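Local coordinates for protein 3-dehydroquinate dehydratase (Geobacillus kaustophilus, PDB 2YR1) that probably catalyses the cis-dehydration of 3-dehydroquinate to 3-dehydroshikimate, the third step of the chorismate pathway, through a Schiff-base intermediate, at residues E107-C110 / R111-A114; I128-V131 / R132-E136; T157-A160 / D161-A165; I240-D243 / D244-V248. One frame throughout, in Å; residues are numbered along the deposited sequence.

Contact 1: E107-C110 / R111-A114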
loop_
_atom_site.group_PDB
_atom_site.type_symbol
_atom_site.label_atom_id
_atom_site.label_comp_id
_atom_site.label_asym_id
_atom_site.label_seq_id
_atom_site.Cartn_x
_atom_site.Cartn_y
_atom_site.Cartn_z
ATOM N N GLU A 107 19.101 -8.461 -31.501
ATOM C CA GLU A 107 20.088 -7.588 -32.126
ATOM C C GLU A 107 19.472 -6.902 -33.325
ATOM O O GLU A 107 19.535 -5.677 -33.467
ATOM C CB GLU A 107 21.321 -8.383 -32.560
ATOM C CG GLU A 107 22.481 -7.480 -32.948
ATOM C CD GLU A 107 23.713 -8.264 -33.326
ATOM O OE1 GLU A 107 23.752 -8.772 -34.472
ATOM O OE2 GLU A 107 24.626 -8.385 -32.471
ATOM N N ALA A 108 18.852 -7.698 -34.187
ATOM C CA ALA A 108 18.211 -7.163 -35.375
ATOM C C ALA A 108 17.190 -6.111 -34.982
ATOM O O ALA A 108 17.077 -5.080 -35.634
ATOM C CB ALA A 108 17.537 -8.277 -36.144
ATOM N N ILE A 109 16.445 -6.366 -33.912
ATOM C CA ILE A 109 15.436 -5.407 -33.476
ATOM C C ILE A 109 16.096 -4.177 -32.863
ATOM O O ILE A 109 15.616 -3.064 -33.044
ATOM C CB ILE A 109 14.430 -6.049 -32.462
ATOM C CG1 ILE A 109 13.330 -5.052 -32.115
ATOM C CG2 ILE A 109 15.122 -6.409 -31.170
ATOM C CD1 ILE A 109 12.543 -4.576 -33.312
ATOM N N CYS A 110 17.206 -4.378 -32.151
ATOM C CA CYS A 110 17.938 -3.269 -31.537
ATOM C C CYS A 110 18.468 -2.296 -32.595
ATOM O O CYS A 110 18.316 -1.081 -32.471
ATOM C CB CYS A 110 19.139 -3.781 -30.724
ATOM S SG CYS A 110 18.775 -4.650 -29.182
ATOM N N ARG A 111 19.101 -2.836 -33.631
ATOM C CA ARG A 111 19.680 -2.003 -34.681
ATOM C C ARG A 111 18.643 -1.331 -35.557
ATOM O O ARG A 111 18.926 -0.324 -36.212
ATOM C CB ARG A 111 20.660 -2.825 -35.520
ATOM C CG ARG A 111 21.942 -3.139 -34.763
ATOM C CD ARG A 111 22.836 -4.128 -35.489
ATOM N NE ARG A 111 22.082 -5.324 -35.848
ATOM C CZ ARG A 111 22.626 -6.475 -36.232
ATOM N NH1 ARG A 111 23.945 -6.603 -36.304
ATOM N NH2 ARG A 111 21.839 -7.490 -36.563
ATOM N N SER A 112 17.431 -1.873 -35.543
ATOM C CA SER A 112 16.338 -1.306 -36.316
ATOM C C SER A 112 16.025 0.054 -35.717
ATOM O O SER A 112 15.524 0.945 -36.397
ATOM C CB SER A 112 15.105 -2.202 -36.212
ATOM O OG SER A 112 15.447 -3.558 -36.448
ATOM N N GLY A 113 16.327 0.213 -34.432
ATOM C CA GLY A 113 16.061 1.482 -33.774
ATOM C C GLY A 113 14.591 1.734 -33.485
ATOM O O GLY A 113 14.193 2.872 -33.227
ATOM N N ALA A 114 13.783 0.679 -33.523
ATOM C CA ALA A 114 12.345 0.807 -33.269
ATOM C C ALA A 114 11.995 0.706 -31.780
ATOM O O ALA A 114 10.905 1.116 -31.371
ATOM C CB ALA A 114 11.579 -0.263 -34.049
#

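Contact 2: I128-V131 / R132-E136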
loop_
_atom_site.group_PDB
_atom_site.type_symbol
_atom_site.label_atom_id
_atom_site.label_comp_id
_atom_site.label_asym_id
_atom_site.label_seq_id
_atom_site.Cartn_x
_atom_site.Cartn_y
_atom_site.Cartn_z
ATOM N N ILE A 128 24.408 -13.013 -20.965
ATOM C CA ILE A 128 23.880 -11.659 -20.870
ATOM C C ILE A 128 24.861 -10.672 -21.492
ATOM O O ILE A 128 24.452 -9.707 -22.137
ATOM C CB ILE A 128 23.585 -11.255 -19.400
ATOM C CG1 ILE A 128 22.495 -12.167 -18.816
ATOM C CG2 ILE A 128 23.091 -9.811 -19.351
ATOM C CD1 ILE A 128 22.286 -12.032 -17.304
ATOM N N ALA A 129 26.155 -10.919 -21.312
ATOM C CA ALA A 129 27.171 -10.043 -21.885
ATOM C C ALA A 129 26.839 -9.862 -23.361
ATOM O O ALA A 129 26.831 -8.744 -23.882
ATOM C CB ALA A 129 28.554 -10.668 -21.726
ATOM N N ASP A 130 26.546 -10.978 -24.020
ATOM C CA ASP A 130 26.189 -10.983 -25.435
ATOM C C ASP A 130 25.109 -9.938 -25.698
ATOM O O ASP A 130 25.297 -9.021 -26.495
ATOM C CB ASP A 130 25.670 -12.364 -25.834
ATOM C CG ASP A 130 25.815 -12.636 -27.319
ATOM O OD1 ASP A 130 25.520 -11.729 -28.128
ATOM O OD2 ASP A 130 26.218 -13.768 -27.670
ATOM N N VAL A 131 23.973 -10.068 -25.024
ATOM C CA VAL A 131 22.897 -9.098 -25.215
ATOM C C VAL A 131 23.314 -7.724 -24.689
ATOM O O VAL A 131 22.921 -6.688 -25.232
ATOM C CB VAL A 131 21.609 -9.555 -24.514
ATOM C CG1 VAL A 131 20.658 -8.384 -24.368
ATOM C CG2 VAL A 131 20.949 -10.660 -25.331
ATOM N N ARG A 132 24.131 -7.724 -23.644
ATOM C CA ARG A 132 24.616 -6.486 -23.053
ATOM C C ARG A 132 25.266 -5.584 -24.113
ATOM O O ARG A 132 24.880 -4.430 -24.290
ATOM C CB ARG A 132 25.635 -6.803 -21.952
ATOM C CG ARG A 132 25.912 -5.680 -20.955
ATOM C CD ARG A 132 25.484 -4.332 -21.480
ATOM N NE ARG A 132 24.512 -3.712 -20.594
ATOM C CZ ARG A 132 23.712 -2.706 -20.934
ATOM N NH1 ARG A 132 23.751 -2.201 -22.159
ATOM N NH2 ARG A 132 22.889 -2.190 -20.032
ATOM N N ARG A 133 26.258 -6.098 -24.827
ATOM C CA ARG A 133 26.912 -5.264 -25.818
ATOM C C ARG A 133 26.019 -4.995 -27.006
ATOM O O ARG A 133 26.045 -3.921 -27.597
ATOM C CB ARG A 133 28.258 -5.880 -26.213
ATOM C CG ARG A 133 29.285 -5.722 -25.072
ATOM C CD ARG A 133 28.973 -4.425 -24.276
ATOM N NE ARG A 133 29.751 -4.252 -23.050
ATOM C CZ ARG A 133 29.351 -3.506 -22.019
ATOM N NH1 ARG A 133 28.184 -2.875 -22.071
ATOM N NH2 ARG A 133 30.115 -3.388 -20.941
ATOM N N MET A 134 25.181 -5.967 -27.313
ATOM C CA MET A 134 24.246 -5.854 -28.403
ATOM C C MET A 134 23.373 -4.624 -28.161
ATOM O O MET A 134 23.092 -3.852 -29.078
ATOM C CB MET A 134 23.406 -7.125 -28.421
ATOM C CG MET A 134 22.451 -7.279 -29.562
ATOM S SD MET A 134 21.326 -8.620 -29.115
ATOM C CE MET A 134 22.424 -10.056 -29.231
ATOM N N THR A 135 22.967 -4.429 -26.908
ATOM C CA THR A 135 22.105 -3.303 -26.562
ATOM C C THR A 135 22.839 -1.977 -26.470
ATOM O O THR A 135 22.344 -0.951 -26.938
ATOM C CB THR A 135 21.362 -3.552 -25.231
ATOM O OG1 THR A 135 22.308 -3.878 -24.205
ATOM C CG2 THR A 135 20.367 -4.708 -25.387
ATOM N N GLU A 136 24.027 -1.992 -25.884
ATOM C CA GLU A 136 24.769 -0.750 -25.755
ATOM C C GLU A 136 25.098 -0.109 -27.108
ATOM O O GLU A 136 25.027 1.109 -27.251
ATOM C CB GLU A 136 26.036 -0.975 -24.932
ATOM C CG GLU A 136 26.647 0.320 -24.440
ATOM C CD GLU A 136 27.217 0.200 -23.036
ATOM O OE1 GLU A 136 28.148 -0.609 -22.837
ATOM O OE2 GLU A 136 26.728 0.913 -22.129
#

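Contact 3: T157-A160 / D161-A165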
loop_
_atom_site.group_PDB
_atom_site.type_symbol
_atom_site.label_atom_id
_atom_site.label_comp_id
_atom_site.label_asym_id
_atom_site.label_seq_id
_atom_site.Cartn_x
_atom_site.Cartn_y
_atom_site.Cartn_z
ATOM N N THR A 157 17.198 -14.106 -1.419
ATOM C CA THR A 157 17.262 -14.546 -2.811
ATOM C C THR A 157 16.896 -13.399 -3.745
ATOM O O THR A 157 17.550 -13.185 -4.764
ATOM C CB THR A 157 16.308 -15.726 -3.024
ATOM O OG1 THR A 157 16.563 -16.703 -2.012
ATOM C CG2 THR A 157 16.519 -16.375 -4.377
ATOM N N LEU A 158 15.858 -12.649 -3.380
ATOM C CA LEU A 158 15.410 -11.519 -4.195
ATOM C C LEU A 158 16.487 -10.441 -4.218
ATOM O O LEU A 158 16.769 -9.839 -5.264
ATOM C CB LEU A 158 14.089 -10.966 -3.630
ATOM C CG LEU A 158 12.950 -11.993 -3.652
ATOM C CD1 LEU A 158 11.662 -11.377 -3.124
ATOM C CD2 LEU A 158 12.763 -12.519 -5.080
ATOM N N LEU A 159 17.085 -10.189 -3.060
ATOM C CA LEU A 159 18.142 -9.188 -2.982
ATOM C C LEU A 159 19.346 -9.628 -3.845
ATOM O O LEU A 159 19.896 -8.827 -4.594
ATOM C CB LEU A 159 18.550 -8.971 -1.524
ATOM C CG LEU A 159 19.694 -7.972 -1.304
ATOM C CD1 LEU A 159 19.409 -6.662 -2.040
ATOM C CD2 LEU A 159 19.861 -7.732 0.201
ATOM N N ALA A 160 19.726 -10.901 -3.754
ATOM C CA ALA A 160 20.834 -11.435 -4.539
ATOM C C ALA A 160 20.559 -11.329 -6.043
ATOM O O ALA A 160 21.445 -10.945 -6.814
ATOM C CB ALA A 160 21.103 -12.892 -4.149
ATOM N N ASP A 161 19.333 -11.651 -6.466
ATOM C CA ASP A 161 18.966 -11.540 -7.883
ATOM C C ASP A 161 19.198 -10.142 -8.424
ATOM O O ASP A 161 19.761 -9.969 -9.498
ATOM C CB ASP A 161 17.483 -11.887 -8.121
ATOM C CG ASP A 161 17.194 -13.367 -7.993
ATOM O OD1 ASP A 161 18.057 -14.197 -8.371
ATOM O OD2 ASP A 161 16.082 -13.702 -7.532
ATOM N N MET A 162 18.750 -9.137 -7.679
ATOM C CA MET A 162 18.895 -7.766 -8.121
ATOM C C MET A 162 20.357 -7.314 -8.083
ATOM O O MET A 162 20.796 -6.547 -8.930
ATOM C CB MET A 162 18.012 -6.837 -7.273
ATOM C CG MET A 162 16.532 -6.936 -7.634
ATOM S SD MET A 162 15.423 -5.904 -6.669
ATOM C CE MET A 162 15.258 -6.871 -5.131
ATOM N N ARG A 163 21.111 -7.781 -7.099
ATOM C CA ARG A 163 22.511 -7.392 -7.033
ATOM C C ARG A 163 23.236 -7.941 -8.255
ATOM O O ARG A 163 24.042 -7.248 -8.861
ATOM C CB ARG A 163 23.166 -7.919 -5.752
ATOM C CG ARG A 163 22.686 -7.226 -4.487
ATOM C CD ARG A 163 23.825 -7.073 -3.494
ATOM N NE ARG A 163 24.199 -8.348 -2.898
ATOM C CZ ARG A 163 25.448 -8.690 -2.587
ATOM N NH1 ARG A 163 26.446 -7.849 -2.821
ATOM N NH2 ARG A 163 25.698 -9.873 -2.041
ATOM N N GLN A 164 22.921 -9.181 -8.623
ATOM C CA GLN A 164 23.551 -9.844 -9.762
ATOM C C GLN A 164 23.166 -9.173 -11.084
ATOM O O GLN A 164 23.999 -9.023 -11.984
ATOM C CB GLN A 164 23.150 -11.322 -9.780
ATOM C CG GLN A 164 24.122 -12.230 -10.513
ATOM C CD GLN A 164 25.333 -12.569 -9.667
ATOM O OE1 GLN A 164 26.141 -11.700 -9.338
ATOM N NE2 GLN A 164 25.455 -13.838 -9.297
ATOM N N ALA A 165 21.902 -8.781 -11.204
ATOM C CA ALA A 165 21.439 -8.123 -12.412
ATOM C C ALA A 165 22.322 -6.893 -12.646
ATOM O O ALA A 165 22.789 -6.654 -13.759
ATOM C CB ALA A 165 19.981 -7.716 -12.262
#

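Contact 4: I240-D243 / D244-V248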
loop_
_atom_site.group_PDB
_atom_site.type_symbol
_atom_site.label_atom_id
_atom_site.label_comp_id
_atom_site.label_asym_id
_atom_site.label_seq_id
_atom_site.Cartn_x
_atom_site.Cartn_y
_atom_site.Cartn_z
ATOM N N ILE A 240 -3.749 -4.012 -12.959
ATOM C CA ILE A 240 -4.918 -3.153 -12.780
ATOM C C ILE A 240 -5.065 -2.162 -13.922
ATOM O O ILE A 240 -4.070 -1.725 -14.498
ATOM C CB ILE A 240 -4.777 -2.341 -11.459
ATOM C CG1 ILE A 240 -4.802 -3.288 -10.271
ATOM C CG2 ILE A 240 -5.854 -1.283 -11.327
ATOM C CD1 ILE A 240 -3.601 -4.133 -10.174
ATOM N N PRO A 241 -6.314 -1.799 -14.268
ATOM C CA PRO A 241 -6.555 -0.840 -15.345
ATOM C C PRO A 241 -5.835 0.477 -15.083
ATOM O O PRO A 241 -5.903 1.061 -13.989
ATOM C CB PRO A 241 -8.075 -0.694 -15.340
ATOM C CG PRO A 241 -8.517 -2.087 -14.999
ATOM C CD PRO A 241 -7.575 -2.450 -13.862
ATOM N N ILE A 242 -5.143 0.947 -16.105
ATOM C CA ILE A 242 -4.371 2.160 -16.010
ATOM C C ILE A 242 -5.076 3.353 -15.350
ATOM O O ILE A 242 -4.444 4.120 -14.605
ATOM C CB ILE A 242 -3.866 2.541 -17.398
ATOM C CG1 ILE A 242 -2.931 3.745 -17.299
ATOM C CG2 ILE A 242 -5.044 2.815 -18.310
ATOM C CD1 ILE A 242 -2.156 3.986 -18.576
ATOM N N ASP A 243 -6.373 3.503 -15.604
ATOM C CA ASP A 243 -7.138 4.609 -15.024
ATOM C C ASP A 243 -7.234 4.505 -13.500
ATOM O O ASP A 243 -7.151 5.508 -12.786
ATOM C CB ASP A 243 -8.548 4.652 -15.632
ATOM C CG ASP A 243 -8.547 5.164 -17.065
ATOM O OD1 ASP A 243 -7.713 6.047 -17.384
ATOM O OD2 ASP A 243 -9.385 4.694 -17.867
ATOM N N ASP A 244 -7.414 3.287 -12.999
ATOM C CA ASP A 244 -7.501 3.092 -11.557
ATOM C C ASP A 244 -6.122 3.255 -10.911
ATOM O O ASP A 244 -6.007 3.747 -9.793
ATOM C CB ASP A 244 -8.123 1.727 -11.246
ATOM C CG ASP A 244 -9.579 1.626 -11.730
ATOM O OD1 ASP A 244 -10.365 2.549 -11.458
ATOM O OD2 ASP A 244 -9.941 0.628 -12.379
ATOM N N VAL A 245 -5.069 2.860 -11.618
ATOM C CA VAL A 245 -3.720 3.024 -11.087
ATOM C C VAL A 245 -3.430 4.516 -10.898
ATOM O O VAL A 245 -2.935 4.933 -9.845
ATOM C CB VAL A 245 -2.673 2.401 -12.028
ATOM C CG1 VAL A 245 -1.281 2.723 -11.548
ATOM C CG2 VAL A 245 -2.848 0.884 -12.047
ATOM N N ARG A 246 -3.760 5.316 -11.918
ATOM C CA ARG A 246 -3.565 6.775 -11.882
ATOM C C ARG A 246 -4.330 7.408 -10.714
ATOM O O ARG A 246 -3.814 8.274 -10.013
ATOM C CB ARG A 246 -4.059 7.427 -13.190
ATOM C CG ARG A 246 -3.293 7.044 -14.449
ATOM C CD ARG A 246 -3.979 7.653 -15.677
ATOM N NE ARG A 246 -3.293 7.378 -16.938
ATOM C CZ ARG A 246 -2.028 7.707 -17.175
ATOM N NH1 ARG A 246 -1.316 8.314 -16.228
ATOM N NH2 ARG A 246 -1.482 7.450 -18.359
ATOM N N THR A 247 -5.568 6.978 -10.524
ATOM C CA THR A 247 -6.405 7.496 -9.439
ATOM C C THR A 247 -5.683 7.353 -8.097
ATOM O O THR A 247 -5.521 8.323 -7.348
ATOM C CB THR A 247 -7.744 6.717 -9.358
ATOM O OG1 THR A 247 -8.498 6.947 -10.552
ATOM C CG2 THR A 247 -8.563 7.148 -8.146
ATOM N N VAL A 248 -5.252 6.132 -7.797
ATOM C CA VAL A 248 -4.569 5.851 -6.528
ATOM C C VAL A 248 -3.225 6.557 -6.406
ATOM O O VAL A 248 -2.884 7.114 -5.345
ATOM C CB VAL A 248 -4.386 4.313 -6.351
ATOM C CG1 VAL A 248 -3.604 4.009 -5.111
ATOM C CG2 VAL A 248 -5.772 3.645 -6.290
#

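Contact 1: E107-C110 / R111-A114
In Glu107 the CG atom stands opposite the backbone N (chi1 -168°) and the chain runs out extended, whereas Arg111 sets off beside its own backbone N and bends back at chi3 (-52°); one helical turn apart, the two side chains meet by slanting across each other. The carboxylate comes in over the guanidinium instead of lining up with it. CG of Glu107 sits over the centre of one guanidinium face, 3.4 Å from CZ of Arg111, and OE1 of Glu107 approaches over that same face to form a salt bridge with NH1 of Arg111 at 2.8 Å. With the two planes turned 54° apart, the ion pair is not the coplanar, two-pronged kind. On the backbone, the Arg111 N-H makes a nearly straight 2.9 Å bond to Glu107 O.

This is the C-terminal end of helix 99-112, which in the TIM barrel of type I dehydroquinases connects strand 81-84 to strand 117-121. The regular bonding gives out here: Ser112 N makes weak bonds to both Ala108 O and Ile109 O, and Gly113 N turns back to Cys110 O at 3.1 Å, approaching from above that carbonyl's plane. Gly113 leaves the helix with a positive phi, a conformation glycine adopts readily. Ser112 OG is modelled 2.4 Å from Ala108 O, too short to be trusted in detail. Just past the turn, Ala114 CB comes 4.5 Å from Ile109 CD1. Neighbouring helices flank the segment: Ser112 packs on Leu66 of helix 62-75, and Cys110 on Thr135 of helix 127-137.

Contact 2: I128-V131 / R132-E136
Met134 reaches back along its helix toward Asp130 and Val131. Its CB rests against two carbonyls of the preceding turn, 3.3 Å from Val131 O and as far from Asp130 O. With CG opposite the backbone N (chi1 -174°), the chain leads on to SD, which lies against helix 99-112, where the side chain packs on Arg103 and Ile106. The bend at chi3 then returns CE to its own helix, 3.7 Å from Asp130 OD1 and 4.2 Å from Val131 CG2, so that the methyl touches a carboxylate oxygen and an aliphatic branch.

On the neighbouring flank Thr135 divides its branches by chemistry. CG2 packs 3.8 Å from Val131 CG1, while OG1, held between the backbone N and the carbonyl carbon (chi1 54°), donates to Arg132 O at 2.6 Å. That carbonyl also receives Glu136 N, and the Thr135 N-H itself goes to Val131 O at 2.8 Å. An alanine here would have neither branch, and its presence would probably leave Arg132 O without one of its donors and open a gap beside Val131 CG1.

Helix 127-137 bridges strands 117-121 and 141-148 of the barrel, and Val131 and Thr135 both lean on Leu142 of the latter strand. The Arg132 guanidinium points off to Asp171, with which it forms a salt bridge, and to Gly169 O. The chemistry is thus divided: the Met134 methyl and the Val131 and Thr135 branches make the apolar contacts, while the charge of the buried arginine is probably balanced by Asp171, beyond the helix.

Contact 3: T157-A160 / D161-A165
Asp161 and Thr157 lie side by side and point the same way, joined by the 2.9 Å bond from Asp161 N to Thr157 O. The carboxylate swings back along the helix because CG stands beside its own backbone N (chi1 -73°), which leaves OD2 of Asp161 only 3.2 Å from Thr157 O. Both are acceptors, so that approach is no bond; the Thr157 methyl CG2 flanks OD2 at 4.2 Å. One residue on, Met162 bends at its end until CE lies 3.3 Å from Leu158 O. On the flank facing helix 182-198, CG of Arg163 passes 4.1 Å from CD1 of Leu159, the two side chains crossing at a slant.

The next shell fixes these groups. Tyr148 OH, on the barrel strand 141-148, hydrogen-bonds Asp161 OD2, and Met162 is wedged between Val175 of strand 172-177 and Ala195 of helix 182-198. Helix 155-167 thus packs, in TIM-barrel fashion, on the strands it connects, and Tyr148 directly follows His147, the predicted proton donor/acceptor. Replacing Asp161 by an alanine would probably leave the Tyr148 hydroxyl without this partner and free to turn.

Chemically, the bond with the Tyr148 hydroxyl probably compensates OD2 for lying close to another acceptor, the Thr157 carbonyl, whereas Arg146 NE forms a long, weak ion pair with OD1.

Contact 4: I240-D243 / D244-V248
Ile242 CD1 meets the Arg246 guanidinium obliquely, 3.5 Å from NH2 of Arg246, the two side chains lying side by side and pointing the same way; NH2 also makes a weak hydrogen bond to Gln45 O. The carboxylate of Asp244 turns instead toward the proline ring, OD2 of Asp244 lying 3.7 Å from Pro241 CB. That same oxygen is hydrogen-bonded to Tyr255 OH of the second subunit, and the same tyrosine also packs on Ile240 and Pro241.

Pro241 is the N-cap of helix 242-256, the last helix of the barrel. Its carbonyl receives the Val245 N-H at 3.1 Å, in the carbonyl plane, and a weak bond from Asp244 N. Acidic Asp243 and Asp244 occupy the first turn, where their charge is likely to suit the helix's N-terminal end; Asp243 also has a salt bridge to Lys44. Ahead of the cap, with CG1 beside the backbone N (chi1 -65°), Ile240 has CG2 on the far side from that N, and this methyl sits 3.8 Å from both Asp244 CB and Val245 CG2. Ile240 packs further on Arg216, a predicted 3-dehydroquinate-binding residue.

How the contacts relate
From the N terminus, the four contacts come strictly in series, none nested within or crossing another, and each closes only a turn or so of its own helix. Contact 1 ends helix 99-112 ahead of strand 117-121; contact 2 lies on the next helix and touches contact 1, Glu107 N and Met134 SD being 3.3 Å apart. Contact 3, on helix 155-167, follows strand 141-148 without touching contact 2, their nearest atoms about 6 Å apart. Contact 4 starts the final helix, across the chain's centre from contacts 1 and 2, and alone among the four meets the second subunit. Together they sample the helical layer round the parallel barrel.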